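Local coordinates for ribose 5-phosphate isomerase RpiB (Thermoanaerobacter tengcongensis, PDB 4EGS), which probably dephosphorylates phosphotyrosine through the N-terminal domain described here and interconverts aldose and ketose sugars through the remainder of the longer protein, at residues A[62-67]-A[175-180]; A[80-85]-A[160-165]. One frame throughout, in Å; residues are numbered along the deposited sequence.

Interaction 1 (A[62-67]-A[175-180]); sequences LGKDWE and KLIEKL
The terminal residue of the modelled chain, Leu180, meets Trp66 in two ways: its apolar end lies over the indole while its backbone oxygen faces the indole nitrogen. Leu180 CD1 sits over the six-membered ring of Trp66, 3.5 Å from its centroid and 10° off the ring normal, a CH-pi contact. CD2 reaches the far rim of the same ring, where it lies 3.6 Å from Trp66 CH2. The indole N-H only glances at the carboxylate: Trp66 NE1 and Leu180 O, 3.2 Å apart, form a weak hydrogen bond, bent to 132°. This carboxylate belongs to the end of the construct; the natural protein continues beyond it. Replacing Trp66 by an alanine would probably leave both methyls of Leu180 without the flat surface they rest on and remove one donor from the carboxylate. One turn back along the helix, the methyl Ile177 CG2 packs against the aliphatic part of Lys64, 3.6 Å from CD. Lys64 is extended, CG anti to the backbone N (chi1 -159°), until the last bond turns its nitrogen toward a water. That water accepts from Lys64 NZ at 2.7 Å and can donate to Ile177 O, although the lysine nitrogen is less surely placed than its neighbours. If so placed, the water would bridge the loop lysine to a peptide oxygen near the helix end. The second subunit adjoins this corner: its Trp66 also makes a weak hydrogen bond to Leu180 O, and its Lys64 donates to Glu178 O. Within the chain, Phe55 of helix 47-61 touches both Trp66 and Ile177, and Leu180 rests on Leu115, so the end of helix 159-179, lying against strand 115-118, is joined to the loop that leads into strand 67-72.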
ATOM      1  N   LEU A  62      -0.856   7.336  11.311  1.00 40.46           N
ATOM      2  CA  LEU A  62      -0.449   7.686   9.959  1.00 38.14           C
ATOM      3  C   LEU A  62      -1.714   7.838   9.135  1.00 38.67           C
ATOM      4  O   LEU A  62      -2.737   7.233   9.450  1.00 41.52           O
ATOM      5  CB  LEU A  62       0.428   6.592   9.342  1.00 37.72           C
ATOM      6  CG  LEU A  62       1.837   6.330   9.886  1.00 36.90           C
ATOM      7  CD1 LEU A  62       2.552   7.633  10.221  1.00 38.40           C
ATOM      8  CD2 LEU A  62       1.817   5.390  11.084  1.00 41.03           C
ATOM      9  N   GLY A  63      -1.654   8.647   8.087  1.00 35.39           N
ATOM     10  CA  GLY A  63      -2.775   8.756   7.174  1.00 36.73           C
ATOM     11  C   GLY A  63      -2.669   7.674   6.120  1.00 38.69           C
ATOM     12  O   GLY A  63      -2.219   7.934   5.007  1.00 40.10           O
ATOM     13  N   LYS A  64      -3.073   6.456   6.468  1.00 35.78           N
ATOM     14  CA  LYS A  64      -2.900   5.326   5.560  1.00 37.05           C
ATOM     15  C   LYS A  64      -4.215   4.696   5.111  1.00 37.41           C
ATOM     16  O   LYS A  64      -5.112   4.449   5.918  1.00 37.65           O
ATOM     17  CB  LYS A  64      -1.991   4.264   6.182  1.00 34.67           C
ATOM     18  CG  LYS A  64      -1.364   3.339   5.156  1.00 36.82           C
ATOM     19  CD  LYS A  64      -0.282   2.476   5.772  1.00 36.83           C
ATOM     20  CE  LYS A  64       0.709   2.017   4.717  1.00 37.82           C
ATOM     21  NZ  LYS A  64       1.417   3.176   4.101  1.00 40.76           N
ATOM     22  N   ASP A  65      -4.311   4.430   3.811  1.00 40.90           N
ATOM     23  CA  ASP A  65      -5.506   3.841   3.221  1.00 39.10           C
ATOM     24  C   ASP A  65      -5.488   2.318   3.314  1.00 38.21           C
ATOM     25  O   ASP A  65      -5.758   1.621   2.335  1.00 38.74           O
ATOM     26  CB  ASP A  65      -5.641   4.278   1.761  1.00 40.57           C
ATOM     27  CG  ASP A  65      -5.839   5.773   1.616  1.00 40.38           C
ATOM     28  OD1 ASP A  65      -6.156   6.228   0.496  1.00 41.42           O
ATOM     29  OD2 ASP A  65      -5.682   6.495   2.626  1.00 40.72           O
ATOM     30  N   TRP A  66      -5.163   1.810   4.498  1.00 41.19           N
ATOM     31  CA  TRP A  66      -5.183   0.375   4.763  1.00 39.21           C
ATOM     32  C   TRP A  66      -6.098   0.067   5.942  1.00 36.55           C
ATOM     33  O   TRP A  66      -6.192   0.850   6.888  1.00 34.25           O
ATOM     34  CB  TRP A  66      -3.773  -0.148   5.052  1.00 38.85           C
ATOM     35  CG  TRP A  66      -2.942  -0.395   3.827  1.00 38.55           C
ATOM     36  CD1 TRP A  66      -2.091   0.482   3.221  1.00 38.03           C
ATOM     37  CD2 TRP A  66      -2.879  -1.608   3.065  1.00 37.49           C
ATOM     38  NE1 TRP A  66      -1.503  -0.108   2.127  1.00 36.90           N
ATOM     39  CE2 TRP A  66      -1.969  -1.390   2.011  1.00 37.28           C
ATOM     40  CE3 TRP A  66      -3.504  -2.854   3.173  1.00 36.79           C
ATOM     41  CZ2 TRP A  66      -1.672  -2.373   1.068  1.00 37.51           C
ATOM     42  CZ3 TRP A  66      -3.205  -3.828   2.237  1.00 37.23           C
ATOM     43  CH2 TRP A  66      -2.298  -3.582   1.198  1.00 36.03           C
ATOM     44  N   GLU A  67      -6.775  -1.075   5.883  1.00 35.78           N
ATOM     45  CA  GLU A  67      -7.628  -1.506   6.983  1.00 35.32           C
ATOM     46  C   GLU A  67      -7.389  -2.977   7.293  1.00 33.39           C
ATOM     47  O   GLU A  67      -6.984  -3.748   6.422  1.00 31.71           O
ATOM     48  CB  GLU A  67      -9.103  -1.266   6.657  1.00 37.43           C
ATOM     49  CG  GLU A  67      -9.704  -2.280   5.698  1.00 38.67           C
ATOM     50  CD  GLU A  67     -11.110  -1.912   5.275  1.00 44.24           C
ATOM     51  OE1 GLU A  67     -11.943  -2.829   5.110  1.00 42.88           O
ATOM     52  OE2 GLU A  67     -11.381  -0.704   5.101  1.00 49.57           O
ATOM     53  N   LYS A 175       6.820  -3.111  10.445  1.00 30.78           N
ATOM     54  CA  LYS A 175       7.458  -3.517   9.198  1.00 32.29           C
ATOM     55  C   LYS A 175       6.413  -3.702   8.106  1.00 32.94           C
ATOM     56  O   LYS A 175       6.656  -3.389   6.940  1.00 31.55           O
ATOM     57  CB  LYS A 175       8.237  -4.821   9.385  1.00 30.53           C
ATOM     58  CG  LYS A 175       9.243  -4.809  10.521  1.00 31.25           C
ATOM     59  CD  LYS A 175      10.180  -6.006  10.422  1.00 32.53           C
ATOM     60  CE  LYS A 175      10.895  -6.268  11.739  1.00 34.04           C
ATOM     61  NZ  LYS A 175      11.594  -5.061  12.261  1.00 35.70           N
ATOM     62  N   LEU A 176       5.254  -4.221   8.500  1.00 32.88           N
ATOM     63  CA  LEU A 176       4.150  -4.471   7.581  1.00 32.20           C
ATOM     64  C   LEU A 176       3.710  -3.177   6.908  1.00 31.72           C
ATOM     65  O   LEU A 176       3.614  -3.101   5.684  1.00 32.36           O
ATOM     66  CB  LEU A 176       2.966  -5.072   8.343  1.00 30.68           C
ATOM     67  CG  LEU A 176       2.104  -6.154   7.689  1.00 30.45           C
ATOM     68  CD1 LEU A 176       0.697  -6.128   8.276  1.00 28.59           C
ATOM     69  CD2 LEU A 176       2.063  -6.024   6.177  1.00 30.74           C
ATOM     70  N   ILE A 177       3.446  -2.162   7.725  1.00 30.15           N
ATOM     71  CA  ILE A 177       2.943  -0.880   7.243  1.00 33.39           C
ATOM     72  C   ILE A 177       3.901  -0.201   6.259  1.00 35.96           C
ATOM     73  O   ILE A 177       3.468   0.399   5.272  1.00 36.91           O
ATOM     74  CB  ILE A 177       2.600   0.054   8.425  1.00 31.58           C
ATOM     75  CG1 ILE A 177       1.335  -0.444   9.125  1.00 31.34           C
ATOM     76  CG2 ILE A 177       2.415   1.489   7.961  1.00 34.34           C
ATOM     77  CD1 ILE A 177       0.808   0.492  10.181  1.00 30.33           C
ATOM     78  N   GLU A 178       5.199  -0.313   6.516  1.00 35.66           N
ATOM     79  CA  GLU A 178       6.195   0.243   5.605  1.00 34.85           C
ATOM     80  C   GLU A 178       6.236  -0.495   4.267  1.00 34.80           C
ATOM     81  O   GLU A 178       6.371   0.128   3.214  1.00 34.34           O
ATOM     82  CB  GLU A 178       7.582   0.256   6.248  1.00 35.39           C
ATOM     83  CG  GLU A 178       7.814   1.432   7.178  1.00 37.34           C
ATOM     84  CD  GLU A 178       9.284   1.673   7.451  1.00 42.58           C
ATOM     85  OE1 GLU A 178       9.710   2.848   7.427  1.00 44.43           O
ATOM     86  OE2 GLU A 178      10.013   0.689   7.690  1.00 47.52           O
ATOM     87  N   LYS A 179       6.120  -1.819   4.310  1.00 34.59           N
ATOM     88  CA  LYS A 179       6.107  -2.618   3.087  1.00 35.66           C
ATOM     89  C   LYS A 179       4.843  -2.359   2.273  1.00 35.69           C
ATOM     90  O   LYS A 179       4.888  -2.291   1.045  1.00 35.07           O
ATOM     91  CB  LYS A 179       6.228  -4.113   3.398  1.00 33.86           C
ATOM     92  CG  LYS A 179       7.537  -4.737   2.936  1.00 35.26           C
ATOM     93  CD  LYS A 179       7.452  -6.256   2.877  1.00 31.77           C
ATOM     94  CE  LYS A 179       6.602  -6.721   1.707  1.00 30.59           C
ATOM     95  NZ  LYS A 179       7.152  -6.268   0.401  1.00 39.70           N
ATOM     96  N   LEU A 180       3.718  -2.214   2.967  1.00 36.26           N
ATOM     97  CA  LEU A 180       2.441  -1.943   2.316  1.00 35.35           C
ATOM     98  C   LEU A 180       2.405  -0.543   1.722  1.00 35.99           C
ATOM     99  O   LEU A 180       1.481  -0.196   0.987  1.00 38.71           O
ATOM    100  CB  LEU A 180       1.284  -2.112   3.302  1.00 35.12           C
ATOM    101  CG  LEU A 180       0.985  -3.530   3.787  1.00 32.95           C
ATOM    102  CD1 LEU A 180      -0.270  -3.548   4.646  1.00 34.04           C
ATOM    103  CD2 LEU A 180       0.853  -4.483   2.611  1.00 32.03           C
ATOM    104  OXT LEU A 180       3.289   0.275   1.969  1.00 38.19           O
TER
HETATM  105  O   HOH W   1       4.079   2.703   4.329  1.00 35.80           O

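Interaction 2 (A[80-85]-A[160-165])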
ATOM      1  N   PRO A  80     -16.116 -12.906  21.957  1.00 31.31           N
ATOM      2  CA  PRO A  80     -15.316 -11.681  21.979  1.00 31.45           C
ATOM      3  C   PRO A  80     -13.834 -12.020  21.981  1.00 32.22           C
ATOM      4  O   PRO A  80     -13.478 -13.190  22.117  1.00 33.41           O
ATOM      5  CB  PRO A  80     -15.699 -11.049  23.316  1.00 31.17           C
ATOM      6  CG  PRO A  80     -16.044 -12.211  24.180  1.00 32.55           C
ATOM      7  CD  PRO A  80     -16.720 -13.196  23.269  1.00 32.66           C
ATOM      8  N   ALA A  81     -12.982 -11.014  21.822  1.00 33.62           N
ATOM      9  CA  ALA A  81     -11.555 -11.208  22.017  1.00 32.14           C
ATOM     10  C   ALA A  81     -11.336 -11.490  23.496  1.00 31.74           C
ATOM     11  O   ALA A  81     -12.110 -11.026  24.334  1.00 31.10           O
ATOM     12  CB  ALA A  81     -10.785  -9.973  21.589  1.00 30.78           C
ATOM     13  N   SER A  82     -10.299 -12.256  23.818  1.00 32.22           N
ATOM     14  CA  SER A  82     -10.026 -12.609  25.208  1.00 31.88           C
ATOM     15  C   SER A  82      -9.829 -11.359  26.059  1.00 32.82           C
ATOM     16  O   SER A  82      -9.315 -10.347  25.582  1.00 31.72           O
ATOM     17  CB  SER A  82      -8.809 -13.533  25.316  1.00 32.87           C
ATOM     18  OG  SER A  82      -7.639 -12.909  24.819  1.00 32.20           O
ATOM     19  N   SER A  83     -10.256 -11.434  27.315  1.00 31.40           N
ATOM     20  CA  SER A  83     -10.198 -10.291  28.217  1.00 29.41           C
ATOM     21  C   SER A  83      -8.763  -9.839  28.467  1.00 30.88           C
ATOM     22  O   SER A  83      -8.512  -8.656  28.693  1.00 33.18           O
ATOM     23  CB  SER A  83     -10.892 -10.617  29.540  1.00 32.42           C
ATOM     24  OG  SER A  83     -10.303 -11.746  30.160  1.00 32.83           O
ATOM     25  N   GLU A  84      -7.827 -10.782  28.427  1.00 30.45           N
ATOM     26  CA  GLU A  84      -6.414 -10.450  28.567  1.00 31.36           C
ATOM     27  C   GLU A  84      -5.942  -9.631  27.373  1.00 30.07           C
ATOM     28  O   GLU A  84      -5.276  -8.610  27.535  1.00 30.33           O
ATOM     29  CB  GLU A  84      -5.560 -11.711  28.704  1.00 29.66           C
ATOM     30  CG  GLU A  84      -5.614 -12.372  30.070  1.00 30.36           C
ATOM     31  CD  GLU A  84      -6.765 -13.347  30.208  1.00 31.64           C
ATOM     32  OE1 GLU A  84      -6.940 -13.907  31.309  1.00 34.72           O
ATOM     33  OE2 GLU A  84      -7.491 -13.558  29.214  1.00 33.17           O
ATOM     34  N   ALA A  85      -6.294 -10.089  26.175  1.00 29.89           N
ATOM     35  CA  ALA A  85      -5.964  -9.375  24.948  1.00 28.70           C
ATOM     36  C   ALA A  85      -6.587  -7.986  24.961  1.00 27.57           C
ATOM     37  O   ALA A  85      -5.968  -7.010  24.541  1.00 26.88           O
ATOM     38  CB  ALA A  85      -6.442 -10.156  23.737  1.00 28.57           C
ATOM     39  N   GLU A 160       1.886 -11.178  31.004  1.00 34.24           N
ATOM     40  CA  GLU A 160       3.217 -10.925  30.459  1.00 36.39           C
ATOM     41  C   GLU A 160       3.411 -11.603  29.106  1.00 34.95           C
ATOM     42  O   GLU A 160       4.089 -11.070  28.225  1.00 33.90           O
ATOM     43  CB  GLU A 160       4.299 -11.377  31.441  1.00 36.17           C
ATOM     44  CG  GLU A 160       4.706 -10.308  32.442  1.00 37.21           C
ATOM     45  CD  GLU A 160       5.456  -9.163  31.790  1.00 38.34           C
ATOM     46  OE1 GLU A 160       6.050  -9.377  30.713  1.00 41.97           O
ATOM     47  OE2 GLU A 160       5.451  -8.048  32.355  1.00 36.75           O
ATOM     48  N   VAL A 161       2.808 -12.777  28.945  1.00 34.12           N
ATOM     49  CA  VAL A 161       2.861 -13.496  27.679  1.00 34.24           C
ATOM     50  C   VAL A 161       2.012 -12.775  26.639  1.00 30.86           C
ATOM     51  O   VAL A 161       2.419 -12.629  25.486  1.00 30.89           O
ATOM     52  CB  VAL A 161       2.366 -14.943  27.829  1.00 32.53           C
ATOM     53  CG1 VAL A 161       2.597 -15.722  26.544  1.00 30.90           C
ATOM     54  CG2 VAL A 161       3.062 -15.620  28.992  1.00 32.52           C
ATOM     55  N   TYR A 162       0.828 -12.330  27.054  1.00 32.62           N
ATOM     56  CA  TYR A 162      -0.023 -11.504  26.206  1.00 30.96           C
ATOM     57  C   TYR A 162       0.703 -10.213  25.866  1.00 31.32           C
ATOM     58  O   TYR A 162       0.578  -9.687  24.762  1.00 32.80           O
ATOM     59  CB  TYR A 162      -1.340 -11.178  26.913  1.00 29.63           C
ATOM     60  CG  TYR A 162      -2.430 -12.209  26.727  1.00 30.83           C
ATOM     61  CD1 TYR A 162      -2.568 -13.271  27.608  1.00 30.55           C
ATOM     62  CD2 TYR A 162      -3.331 -12.111  25.672  1.00 30.63           C
ATOM     63  CE1 TYR A 162      -3.567 -14.210  27.444  1.00 30.48           C
ATOM     64  CE2 TYR A 162      -4.332 -13.045  25.498  1.00 30.13           C
ATOM     65  CZ  TYR A 162      -4.446 -14.093  26.386  1.00 30.29           C
ATOM     66  OH  TYR A 162      -5.443 -15.026  26.215  1.00 32.97           O
ATOM     67  N   LYS A 163       1.464  -9.709  26.832  1.00 33.49           N
ATOM     68  CA  LYS A 163       2.225  -8.480  26.656  1.00 33.16           C
ATOM     69  C   LYS A 163       3.337  -8.676  25.636  1.00 33.17           C
ATOM     70  O   LYS A 163       3.527  -7.847  24.749  1.00 32.41           O
ATOM     71  CB  LYS A 163       2.807  -8.021  27.993  1.00 34.05           C
ATOM     72  CG  LYS A 163       3.466  -6.652  27.954  1.00 36.11           C
ATOM     73  CD  LYS A 163       4.054  -6.262  29.307  1.00 37.23           C
ATOM     74  CE  LYS A 163       2.977  -5.923  30.334  1.00 38.57           C
ATOM     75  NZ  LYS A 163       2.369  -7.118  30.989  1.00 37.79           N
ATOM     76  N   LYS A 164       4.065  -9.780  25.770  1.00 32.98           N
ATOM     77  CA  LYS A 164       5.157 -10.110  24.861  1.00 32.67           C
ATOM     78  C   LYS A 164       4.644 -10.331  23.440  1.00 31.81           C
ATOM     79  O   LYS A 164       5.283  -9.925  22.469  1.00 35.00           O
ATOM     80  CB  LYS A 164       5.898 -11.354  25.361  1.00 33.83           C
ATOM     81  CG  LYS A 164       7.017 -11.836  24.450  1.00 35.45           C
ATOM     82  CD  LYS A 164       8.154 -10.831  24.387  1.00 33.36           C
ATOM     83  CE  LYS A 164       8.794 -10.630  25.751  1.00 34.68           C
ATOM     84  NZ  LYS A 164       9.464 -11.865  26.244  1.00 34.56           N
ATOM     85  N   THR A 165       3.486 -10.975  23.327  1.00 30.96           N
ATOM     86  CA  THR A 165       2.860 -11.221  22.030  1.00 29.87           C
ATOM     87  C   THR A 165       2.399  -9.910  21.395  1.00 32.07           C
ATOM     88  O   THR A 165       2.496  -9.726  20.179  1.00 31.33           O
ATOM     89  CB  THR A 165       1.688 -12.228  22.154  1.00 31.33           C
ATOM     90  OG1 THR A 165       2.097 -13.501  21.641  1.00 37.04           O
ATOM     91  CG2 THR A 165       0.460 -11.760  21.385  1.00 28.07           C
TER
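Tyr162 lays one face of its ring over the beta-carbon of Glu84, a compact CH-pi contact. Glu84 CB stands 3.3 Å from the ring centroid and 8° off the normal, almost directly above the centre. The tyrosine takes the torsion that sets CG anti to the carbonyl carbon (chi1 -87°), sending the ring out from helix 159-179 toward the start of helix 83-93. Glu84 then bends at chi2, keeping its carboxylate on the same side of the ring as CB but displaced toward the hydroxyl end, with the two planes tilted by 20°; Glu84 OE2 remains 3.9 Å from Tyr162 OH. Beside this face contact, Ala85 adds its methyl, Ala85 CB lying 4.0 Å from Tyr162 CE2. The phenol oxygen is reached by Ser82, whose OG donates a weak hydrogen bond to Tyr162 OH at 3.4 Å. Ser82 is also the N-cap of helix 83-93, its OG accepting from Ala85 N over 3.4 Å, a bond that is also weak. Ser82 OG therefore links the first turn of one helix to an aromatic residue of another. Two weak bonds of this kind illustrate how a capping residue can carry part of a tertiary contact. Tyr162 also lies near the predicted active site, its side chain about 6 Å from that of Asp153, the predicted proton donor. Ser82 is bonded by its backbone to Thr45 in the Cys41-Arg47 loop, the CX5R phosphate-binding loop of the phosphatase family, which here holds bicarbonate. Tyr162 additionally touches Cys46 of that loop, Pro154, and Val88 farther along helix 83-93, while Ala85 packs on Met50, so the contact lies where helices 47-61, 83-93 and 159-179 meet.

From the N terminus the chain forms strand 36-41, the phosphate-binding loop and helix 47-61 before it enters residues 62-67, the first side of interaction 1. Strand 67-72 follows, and then residues 80-85 open interaction 2, which closes when the chain reaches residues 160-165. Only at 175-180 does interaction 1 close, so the second loop is nested within the first. Both contacts use helix 159-179, one near its beginning and one at its end, with centres 23 Å apart and no touch between them. Together they fasten that helix at its active-site end to helix 83-93 and at its other end to the approach to strand 67-72.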